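Local coordinates for protein putative 2,5-diketo-D-gluconic acid reductase B (Sinorhizobium meliloti, PDB 3UP8) that probably reduces small carbonyl compounds such as methylglyoxal and 2,5-diketo-D-gluconate at the expense of NADPH, as a TIM-barrel member of the aldo/keto reductase family, at residues 63-68 / 91-96; 95-100 / 126-131; 101-106 / 140-145. One frame throughout, in Å; residues are numbered along the deposited sequence.

Following the chain from the N terminus, strand 63-65 opens interaction 1, which strand 91-96 closes after helix 73-83 has crossed between them. Interaction 2 starts where interaction 1 ends, the two sharing Lys95 and Val96, and its loop through helix 103-117 closes at strand 122-127 and the turn beyond. Three successive barrel strands are thereby joined edge to edge. Interaction 3 (101-106 with 140-145) opens within the loop of interaction 2 and closes beyond it, so these two cross; it pairs helices 103-117 and 136-148 on the outside of the barrel. Gln68 OE1 bridges interactions 1 and 2 by accepting from Trp97 N and Asn100 ND2.

Interaction 1 of 3, residues 63-68 / 91-96; sequences HVDTAQ and FLTTKV
His63 to Asp65 run parallel to Phe91 to Thr93, the strand axes 4.8 Å apart and 11° from parallel, with Val64 N giving to Phe91 O, Thr93 N to Val64 O and Thr66 N to Thr93 O. Past the strand end the register holds on, since Gln68 N still bonds Lys95 O. The Phe91 ring turns its edge toward the face of the His63 imidazole in a T-shaped pair, planes at 72° and centroids 5.5 Å apart. One water, lying in the imidazole plane, joins His63 NE2, Asp65 OD2 and Thr93 OG1; with ND1 taken by Pro35 O, it fixes the ring's rotation. Lys95 runs out past Ala67 CB and then bends at its last torsion (chi4 73°), which brings NZ 2.5 Å from Asp65 OD1 in a salt bridge on the syn side of the carboxylate. NZ also gives to Thr66 O at 2.9 Å, from above the carbonyl plane, and bonds Tyr70 OH, the predicted proton donor. Asp65 and Thr66 thus position the amine, which is predicted to lower the pKa of that tyrosine. Strand 63-65, helix 73-83 and strand 91-96 make a beta-alpha-beta unit of the TIM barrel, and Asp65, Tyr70, Lys95 and His128 match the aldo/keto reductase catalytic tetrad.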
loop_
_atom_site.group_PDB
_atom_site.type_symbol
_atom_site.label_atom_id
_atom_site.label_comp_id
_atom_site.label_asym_id
_atom_site.label_seq_id
_atom_site.Cartn_x
_atom_site.Cartn_y
_atom_site.Cartn_z
ATOM N N HIS A 63 -2.984 -10.037 1.746
ATOM C CA HIS A 63 -3.239 -8.612 1.748
ATOM C C HIS A 63 -3.448 -8.265 0.288
ATOM O O HIS A 63 -2.608 -8.551 -0.550
ATOM C CB HIS A 63 -2.036 -7.885 2.390
ATOM C CG HIS A 63 -2.043 -6.396 2.238
ATOM N ND1 HIS A 63 -0.983 -5.612 2.648
ATOM C CD2 HIS A 63 -2.955 -5.546 1.709
ATOM C CE1 HIS A 63 -1.242 -4.347 2.373
ATOM N NE2 HIS A 63 -2.435 -4.278 1.814
ATOM N N VAL A 64 -4.617 -7.721 -0.029
ATOM C CA VAL A 64 -4.929 -7.320 -1.395
ATOM C C VAL A 64 -5.332 -5.847 -1.395
ATOM O O VAL A 64 -6.158 -5.437 -0.582
ATOM C CB VAL A 64 -6.079 -8.155 -2.013
ATOM C CG1 VAL A 64 -6.342 -7.698 -3.441
ATOM C CG2 VAL A 64 -5.738 -9.667 -1.990
ATOM N N ASP A 65 -4.722 -5.080 -2.297
ATOM C CA ASP A 65 -4.922 -3.635 -2.381
ATOM C C ASP A 65 -5.495 -3.194 -3.723
ATOM O O ASP A 65 -4.925 -3.478 -4.789
ATOM C CB ASP A 65 -3.605 -2.908 -2.103
ATOM C CG ASP A 65 -3.754 -1.402 -2.133
ATOM O OD1 ASP A 65 -3.778 -0.828 -3.253
ATOM O OD2 ASP A 65 -3.830 -0.803 -1.035
ATOM N N THR A 66 -6.612 -2.468 -3.669
ATOM C CA THR A 66 -7.276 -1.962 -4.875
ATOM C C THR A 66 -7.791 -0.524 -4.634
ATOM O O THR A 66 -7.446 0.091 -3.616
ATOM C CB THR A 66 -8.380 -2.961 -5.352
ATOM O OG1 THR A 66 -8.898 -2.569 -6.632
ATOM C CG2 THR A 66 -9.515 -3.071 -4.317
ATOM N N ALA A 67 -8.553 0.022 -5.583
ATOM C CA ALA A 67 -9.038 1.405 -5.516
ATOM C C ALA A 67 -10.231 1.545 -6.436
ATOM O O ALA A 67 -10.327 0.836 -7.426
ATOM C CB ALA A 67 -7.951 2.383 -5.945
ATOM N N GLN A 68 -11.124 2.469 -6.124
ATOM C CA GLN A 68 -12.249 2.759 -7.010
ATOM C C GLN A 68 -11.774 3.106 -8.421
ATOM O O GLN A 68 -12.297 2.569 -9.402
ATOM C CB GLN A 68 -13.102 3.889 -6.435
ATOM C CG GLN A 68 -13.908 3.452 -5.234
ATOM C CD GLN A 68 -14.564 4.604 -4.472
ATOM O OE1 GLN A 68 -14.387 5.780 -4.794
ATOM N NE2 GLN A 68 -15.350 4.249 -3.471
ATOM N N PHE A 91 -6.772 -9.412 4.205
ATOM C CA PHE A 91 -6.801 -7.983 4.512
ATOM C C PHE A 91 -7.047 -7.230 3.212
ATOM O O PHE A 91 -6.201 -7.227 2.312
ATOM C CB PHE A 91 -5.485 -7.548 5.148
ATOM C CG PHE A 91 -5.524 -6.161 5.708
ATOM C CD1 PHE A 91 -5.696 -5.957 7.067
ATOM C CD2 PHE A 91 -5.419 -5.061 4.866
ATOM C CE1 PHE A 91 -5.761 -4.649 7.599
ATOM C CE2 PHE A 91 -5.481 -3.762 5.381
ATOM C CZ PHE A 91 -5.654 -3.564 6.749
ATOM N N LEU A 92 -8.212 -6.599 3.110
ATOM C CA LEU A 92 -8.634 -6.006 1.845
ATOM C C LEU A 92 -8.721 -4.493 1.962
ATOM O O LEU A 92 -9.412 -3.982 2.825
ATOM C CB LEU A 92 -9.969 -6.621 1.362
ATOM C CG LEU A 92 -10.634 -6.040 0.091
ATOM C CD1 LEU A 92 -9.786 -6.210 -1.190
ATOM C CD2 LEU A 92 -12.052 -6.603 -0.123
ATOM N N THR A 93 -8.020 -3.794 1.075
ATOM C CA THR A 93 -7.983 -2.342 1.069
ATOM C C THR A 93 -8.585 -1.799 -0.212
ATOM O O THR A 93 -8.260 -2.291 -1.292
ATOM C CB THR A 93 -6.517 -1.878 1.110
ATOM O OG1 THR A 93 -5.921 -2.365 2.313
ATOM C CG2 THR A 93 -6.393 -0.331 1.030
ATOM N N THR A 94 -9.461 -0.801 -0.103
ATOM C CA THR A 94 -9.785 0.022 -1.279
ATOM C C THR A 94 -9.629 1.509 -0.960
ATOM O O THR A 94 -9.279 1.880 0.169
ATOM C CB THR A 94 -11.148 -0.358 -1.960
ATOM O OG1 THR A 94 -11.207 0.231 -3.269
ATOM C CG2 THR A 94 -12.366 0.073 -1.111
ATOM N N LYS A 95 -9.843 2.351 -1.966
ATOM C CA LYS A 95 -9.583 3.781 -1.847
ATOM C C LYS A 95 -10.725 4.562 -2.479
ATOM O O LYS A 95 -11.193 4.230 -3.570
ATOM C CB LYS A 95 -8.271 4.148 -2.556
ATOM C CG LYS A 95 -7.082 3.252 -2.185
ATOM C CD LYS A 95 -5.788 3.704 -2.858
ATOM C CE LYS A 95 -4.668 2.678 -2.687
ATOM N NZ LYS A 95 -4.848 1.432 -3.526
ATOM N N VAL A 96 -11.163 5.606 -1.786
ATOM C CA VAL A 96 -12.166 6.530 -2.331
ATOM C C VAL A 96 -11.531 7.512 -3.316
ATOM O O VAL A 96 -10.593 8.228 -2.972
ATOM C CB VAL A 96 -12.873 7.296 -1.199
ATOM C CG1 VAL A 96 -13.944 8.218 -1.754
ATOM C CG2 VAL A 96 -13.447 6.315 -0.206
HETATM O O HOH W 1 -3.243 -1.646 1.473
#

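Interaction 2 of 3, residues 95-100 / 126-131; sequences KVWVDN and LLHWPG. With ACT (acetate ion), chain C.
At the C-terminal end of the TIM barrel, where the active site of aldo/keto reductases lies, strand 91-96 meets strand 122-127 in the next beta-alpha-beta unit, and both strands run on as loops beside the predicted substrate-binding His128. Val96 N gives to Leu126 O at 2.8 Å, and His128 N returns a longer bond of 3.3 Å to Val96 O. The His128 imidazole is covered on both faces. Over one face sits Lys95 CD, 3.6 Å from the ring centroid and only 6° off the normal, a CH-pi contact made by the middle of the lysine chain. Toward the opposite face Trp97 presents the edge of its six-membered ring, an offset T-shaped pair with planes at 81°. Trp97 also reaches Trp129, CZ3 lying 3.9 Å from Trp129 CD1. Val98 CG1 packs on Trp129 CB, while its CG2 covers a face of the Trp97 indole. Beside the strands, Leu126 CD1 lies alongside Lys95 CE. Each imidazole nitrogen has a partner in the ring plane or near it. ND1 bonds a water, which in turn donates to Lys95 O. On the other side, His128 NE2 donates to acetate OXT at 2.7 Å. That acetate, probably from the crystallisation liquor, is bonded to Tyr70 OH as well. Gripped on its faces and tied at both nitrogens, the imidazole has little freedom to turn, and with NE2 and Tyr70 OH both bonded to it, the acetate is consistent with a stand-in for a substrate carbonyl.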
loop_
_atom_site.group_PDB
_atom_site.type_symbol
_atom_site.label_atom_id
_atom_site.label_comp_id
_atom_site.label_asym_id
_atom_site.label_seq_id
_atom_site.Cartn_x
_atom_site.Cartn_y
_atom_site.Cartn_z
ATOM N N LYS A 95 -9.843 2.351 -1.966
ATOM C CA LYS A 95 -9.583 3.781 -1.847
ATOM C C LYS A 95 -10.725 4.562 -2.479
ATOM O O LYS A 95 -11.193 4.230 -3.570
ATOM C CB LYS A 95 -8.271 4.148 -2.556
ATOM C CG LYS A 95 -7.082 3.252 -2.185
ATOM C CD LYS A 95 -5.788 3.704 -2.858
ATOM C CE LYS A 95 -4.668 2.678 -2.687
ATOM N NZ LYS A 95 -4.848 1.432 -3.526
ATOM N N VAL A 96 -11.163 5.606 -1.786
ATOM C CA VAL A 96 -12.166 6.530 -2.331
ATOM C C VAL A 96 -11.531 7.512 -3.316
ATOM O O VAL A 96 -10.593 8.228 -2.972
ATOM C CB VAL A 96 -12.873 7.296 -1.199
ATOM C CG1 VAL A 96 -13.944 8.218 -1.754
ATOM C CG2 VAL A 96 -13.447 6.315 -0.206
ATOM N N TRP A 97 -12.047 7.514 -4.542
ATOM C CA TRP A 97 -11.581 8.400 -5.598
ATOM C C TRP A 97 -12.060 9.817 -5.313
ATOM O O TRP A 97 -13.142 10.026 -4.748
ATOM C CB TRP A 97 -12.096 7.940 -6.969
ATOM C CG TRP A 97 -11.578 8.793 -8.118
ATOM C CD1 TRP A 97 -12.326 9.466 -9.044
ATOM C CD2 TRP A 97 -10.209 9.070 -8.426
ATOM N NE1 TRP A 97 -11.503 10.136 -9.917
ATOM C CE2 TRP A 97 -10.198 9.916 -9.558
ATOM C CE3 TRP A 97 -8.983 8.681 -7.856
ATOM C CZ2 TRP A 97 -9.013 10.379 -10.136
ATOM C CZ3 TRP A 97 -7.795 9.143 -8.436
ATOM C CH2 TRP A 97 -7.823 9.982 -9.563
ATOM N N VAL A 98 -11.241 10.788 -5.701
ATOM C CA VAL A 98 -11.486 12.190 -5.358
ATOM C C VAL A 98 -12.838 12.719 -5.882
ATOM O O VAL A 98 -13.378 13.646 -5.310
ATOM C CB VAL A 98 -10.330 13.114 -5.829
ATOM C CG1 VAL A 98 -8.973 12.665 -5.226
ATOM C CG2 VAL A 98 -10.237 13.173 -7.353
ATOM N N ASP A 99 -13.380 12.137 -6.959
ATOM C CA ASP A 99 -14.687 12.591 -7.487
ATOM C C ASP A 99 -15.814 12.249 -6.514
ATOM O O ASP A 99 -16.928 12.769 -6.614
ATOM C CB ASP A 99 -14.990 11.942 -8.849
ATOM C CG ASP A 99 -14.102 12.474 -9.977
ATOM O OD1 ASP A 99 -13.425 13.516 -9.810
ATOM O OD2 ASP A 99 -14.099 11.836 -11.049
ATOM N N ASN A 100 -15.526 11.350 -5.583
ATOM C CA ASN A 100 -16.518 10.882 -4.638
ATOM C C ASN A 100 -16.365 11.478 -3.238
ATOM O O ASN A 100 -16.899 10.937 -2.270
ATOM C CB ASN A 100 -16.479 9.352 -4.563
ATOM C CG ASN A 100 -16.790 8.689 -5.896
ATOM O OD1 ASN A 100 -17.580 9.199 -6.692
ATOM N ND2 ASN A 100 -16.169 7.542 -6.143
ATOM N N LEU A 126 -8.972 4.109 2.239
ATOM C CA LEU A 126 -8.102 5.282 2.171
ATOM C C LEU A 126 -8.732 6.383 1.340
ATOM O O LEU A 126 -9.499 6.138 0.407
ATOM C CB LEU A 126 -6.742 4.912 1.560
ATOM C CG LEU A 126 -6.006 3.659 2.044
ATOM C CD1 LEU A 126 -4.690 3.509 1.282
ATOM C CD2 LEU A 126 -5.735 3.704 3.548
ATOM N N LEU A 127 -8.397 7.610 1.697
ATOM C CA LEU A 127 -8.553 8.734 0.802
ATOM C C LEU A 127 -7.382 8.637 -0.165
ATOM O O LEU A 127 -6.208 8.632 0.252
ATOM C CB LEU A 127 -8.518 10.066 1.585
ATOM C CG LEU A 127 -9.504 10.169 2.756
ATOM C CD1 LEU A 127 -9.260 11.426 3.606
ATOM C CD2 LEU A 127 -10.975 10.112 2.267
ATOM N N HIS A 128 -7.703 8.569 -1.455
ATOM C CA HIS A 128 -6.695 8.252 -2.473
ATOM C C HIS A 128 -5.663 9.364 -2.685
ATOM O O HIS A 128 -4.473 9.091 -2.815
ATOM C CB HIS A 128 -7.382 7.876 -3.801
ATOM C CG HIS A 128 -6.563 6.979 -4.674
ATOM N ND1 HIS A 128 -7.130 6.110 -5.583
ATOM C CD2 HIS A 128 -5.222 6.803 -4.771
ATOM C CE1 HIS A 128 -6.174 5.446 -6.210
ATOM N NE2 HIS A 128 -5.008 5.841 -5.732
ATOM N N TRP A 129 -6.127 10.614 -2.694
ATOM C CA TRP A 129 -5.276 11.774 -2.902
ATOM C C TRP A 129 -5.771 12.906 -2.011
ATOM O O TRP A 129 -6.967 12.983 -1.747
ATOM C CB TRP A 129 -5.299 12.219 -4.371
ATOM C CG TRP A 129 -4.539 11.286 -5.266
ATOM C CD1 TRP A 129 -5.034 10.207 -5.922
ATOM C CD2 TRP A 129 -3.140 11.336 -5.566
ATOM N NE1 TRP A 129 -4.032 9.576 -6.624
ATOM C CE2 TRP A 129 -2.858 10.248 -6.410
ATOM C CE3 TRP A 129 -2.097 12.200 -5.199
ATOM C CZ2 TRP A 129 -1.577 9.997 -6.901
ATOM C CZ3 TRP A 129 -0.817 11.948 -5.692
ATOM C CH2 TRP A 129 -0.573 10.845 -6.520
ATOM N N PRO A 130 -4.859 13.794 -1.558
ATOM C CA PRO A 130 -5.239 14.938 -0.699
ATOM C C PRO A 130 -5.890 16.117 -1.428
ATOM O O PRO A 130 -6.711 16.827 -0.827
ATOM C CB PRO A 130 -3.904 15.384 -0.101
ATOM C CG PRO A 130 -2.905 15.023 -1.151
ATOM C CD PRO A 130 -3.395 13.698 -1.714
ATOM N N GLY A 131 -5.529 16.316 -2.698
ATOM C CA GLY A 131 -6.029 17.439 -3.505
ATOM C C GLY A 131 -7.499 17.358 -3.860
ATOM O O GLY A 131 -7.937 16.442 -4.560
HETATM C C ACT C . -1.895 4.711 -7.060
HETATM O O ACT C . -1.810 3.648 -6.406
HETATM O OXT ACT C . -3.034 5.011 -7.438
HETATM C CH3 ACT C . -0.721 5.583 -7.377
HETATM O O HOH W 2 -9.806 5.433 -6.280
#

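Interaction 3 of 3, residues 101-106 / 140-145; sequences YRHDAF and IGALNE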
loop_
_atom_site.group_PDB
_atom_site.type_symbol
_atom_site.label_atom_id
_atom_site.label_comp_id
_atom_site.label_asym_id
_atom_site.label_seq_id
_atom_site.Cartn_x
_atom_site.Cartn_y
_atom_site.Cartn_z
ATOM N N TYR A 101 -15.649 12.589 -3.126
ATOM C CA TYR A 101 -15.326 13.147 -1.811
ATOM C C TYR A 101 -16.448 13.851 -1.042
ATOM O O TYR A 101 -16.444 13.828 0.176
ATOM C CB TYR A 101 -14.108 14.059 -1.912
ATOM C CG TYR A 101 -12.786 13.317 -1.861
ATOM C CD1 TYR A 101 -11.593 14.013 -2.000
ATOM C CD2 TYR A 101 -12.724 11.928 -1.672
ATOM C CE1 TYR A 101 -10.361 13.374 -1.933
ATOM C CE2 TYR A 101 -11.479 11.265 -1.611
ATOM C CZ TYR A 101 -10.307 12.005 -1.750
ATOM O OH TYR A 101 -9.063 11.418 -1.686
ATOM N N ARG A 102 -17.403 14.469 -1.732
ATOM C CA ARG A 102 -18.528 15.078 -1.016
ATOM C C ARG A 102 -19.308 14.002 -0.260
ATOM O O ARG A 102 -19.455 12.876 -0.749
ATOM C CB ARG A 102 -19.438 15.845 -1.976
ATOM C CG ARG A 102 -18.722 17.004 -2.674
ATOM C CD ARG A 102 -19.689 17.970 -3.350
ATOM N NE ARG A 102 -20.894 18.194 -2.544
ATOM C CZ ARG A 102 -21.927 18.945 -2.919
ATOM N NH1 ARG A 102 -21.916 19.573 -4.092
ATOM N NH2 ARG A 102 -22.980 19.066 -2.122
ATOM N N HIS A 103 -19.796 14.342 0.928
ATOM C CA HIS A 103 -20.403 13.352 1.839
ATOM C C HIS A 103 -21.307 12.304 1.166
ATOM O O HIS A 103 -21.067 11.101 1.298
ATOM C CB HIS A 103 -21.189 14.020 2.980
ATOM C CG HIS A 103 -21.903 13.034 3.848
ATOM N ND1 HIS A 103 -23.228 12.710 3.670
ATOM C CD2 HIS A 103 -21.449 12.232 4.840
ATOM C CE1 HIS A 103 -23.580 11.794 4.556
ATOM N NE2 HIS A 103 -22.518 11.487 5.282
ATOM N N ASP A 104 -22.351 12.758 0.476
ATOM C CA ASP A 104 -23.335 11.819 -0.085
ATOM C C ASP A 104 -22.734 10.898 -1.163
ATOM O O ASP A 104 -23.038 9.712 -1.181
ATOM C CB ASP A 104 -24.575 12.544 -0.613
ATOM C CG ASP A 104 -25.461 13.130 0.516
ATOM O OD1 ASP A 104 -25.103 13.074 1.719
ATOM O OD2 ASP A 104 -26.536 13.658 0.183
ATOM N N ALA A 105 -21.914 11.451 -2.058
ATOM C CA ALA A 105 -21.181 10.660 -3.052
ATOM C C ALA A 105 -20.185 9.693 -2.386
ATOM O O ALA A 105 -19.948 8.582 -2.878
ATOM C CB ALA A 105 -20.461 11.585 -4.036
ATOM N N PHE A 106 -19.604 10.125 -1.267
ATOM C CA PHE A 106 -18.622 9.332 -0.530
ATOM C C PHE A 106 -19.286 8.057 -0.018
ATOM O O PHE A 106 -18.840 6.946 -0.314
ATOM C CB PHE A 106 -18.096 10.164 0.656
ATOM C CG PHE A 106 -16.827 9.639 1.282
ATOM C CD1 PHE A 106 -15.669 10.414 1.255
ATOM C CD2 PHE A 106 -16.795 8.401 1.921
ATOM C CE1 PHE A 106 -14.506 9.958 1.848
ATOM C CE2 PHE A 106 -15.628 7.935 2.528
ATOM C CZ PHE A 106 -14.481 8.716 2.491
ATOM N N ILE A 140 -12.774 13.283 6.184
ATOM C CA ILE A 140 -12.392 12.527 7.370
ATOM C C ILE A 140 -13.661 12.125 8.116
ATOM O O ILE A 140 -13.753 11.001 8.631
ATOM C CB ILE A 140 -11.435 13.352 8.292
ATOM C CG1 ILE A 140 -10.070 13.608 7.620
ATOM C CG2 ILE A 140 -11.269 12.695 9.643
ATOM C CD1 ILE A 140 -9.194 12.366 7.371
ATOM N N GLY A 141 -14.642 13.037 8.161
ATOM C CA GLY A 141 -15.943 12.723 8.767
ATOM C C GLY A 141 -16.620 11.518 8.112
ATOM O O GLY A 141 -17.182 10.650 8.798
ATOM N N ALA A 142 -16.595 11.493 6.781
ATOM C CA ALA A 142 -17.186 10.384 6.024
ATOM C C ALA A 142 -16.422 9.077 6.254
ATOM O O ALA A 142 -17.051 8.036 6.390
ATOM C CB ALA A 142 -17.253 10.709 4.570
ATOM N N LEU A 143 -15.083 9.134 6.333
ATOM C CA LEU A 143 -14.299 7.940 6.703
ATOM C C LEU A 143 -14.754 7.371 8.035
ATOM O O LEU A 143 -14.983 6.161 8.162
ATOM C CB LEU A 143 -12.794 8.237 6.801
ATOM C CG LEU A 143 -11.911 8.212 5.559
ATOM C CD1 LEU A 143 -10.498 8.673 5.985
ATOM C CD2 LEU A 143 -11.875 6.821 4.896
ATOM N N ASN A 144 -14.890 8.241 9.040
ATOM C CA ASN A 144 -15.343 7.784 10.347
ATOM C C ASN A 144 -16.776 7.240 10.322
ATOM O O ASN A 144 -17.094 6.297 11.029
ATOM C CB ASN A 144 -15.232 8.917 11.377
ATOM C CG ASN A 144 -13.826 9.051 11.917
ATOM O OD1 ASN A 144 -13.479 8.427 12.913
ATOM N ND2 ASN A 144 -12.998 9.810 11.225
ATOM N N GLU A 145 -17.635 7.852 9.520
ATOM C CA GLU A 145 -19.018 7.380 9.425
ATOM C C GLU A 145 -19.057 5.925 8.955
ATOM O O GLU A 145 -19.681 5.084 9.597
ATOM C CB GLU A 145 -19.833 8.249 8.479
ATOM C CG GLU A 145 -21.291 7.763 8.302
ATOM C CD GLU A 145 -22.126 8.703 7.431
ATOM O OE1 GLU A 145 -21.817 9.906 7.408
ATOM O OE2 GLU A 145 -23.096 8.244 6.770
#
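Phe106 lays one face of its ring over Ala142, and this methyl-on-ring packing pairs two neighbouring outer helices of the TIM barrel, 103-117 and 136-148. Ala142 CB sits 3.5 Å from the ring centroid, 12° off the normal, so a CH-pi contact is made squarely over the centre of the face. With CG anti to the backbone N of Phe106 (chi1 -164°), the ring reaches across to the second helix, and its far end, CZ, comes 4.0 Å from Leu143 CD2. Phe106 and Leu143 both also touch Leu127 of strand 122-127, and Phe106 reaches Val96, which places this apolar patch between the helices and the barrel wall. Nearer the surface the contact turns polar. The side chains of His103 and Glu145 meet at about a right angle, the imidazole and carboxylate planes 39° apart. NE2 of His103 donates to Glu145 OE1 at 2.7 Å, on the syn side of the carboxylate and with the acceptor almost exactly in the ring plane. On the other ring nitrogen, ND1 donates to Asp104 OD1 from the same helix turn. An imidazole donating hydrogen bonds to two carboxylates would probably be favoured in its charged form. The helix start is joined to its neighbour a second time, for the backbone N of His103 bonds Glu138 OE2, one turn before Ala142 in helix 136-148.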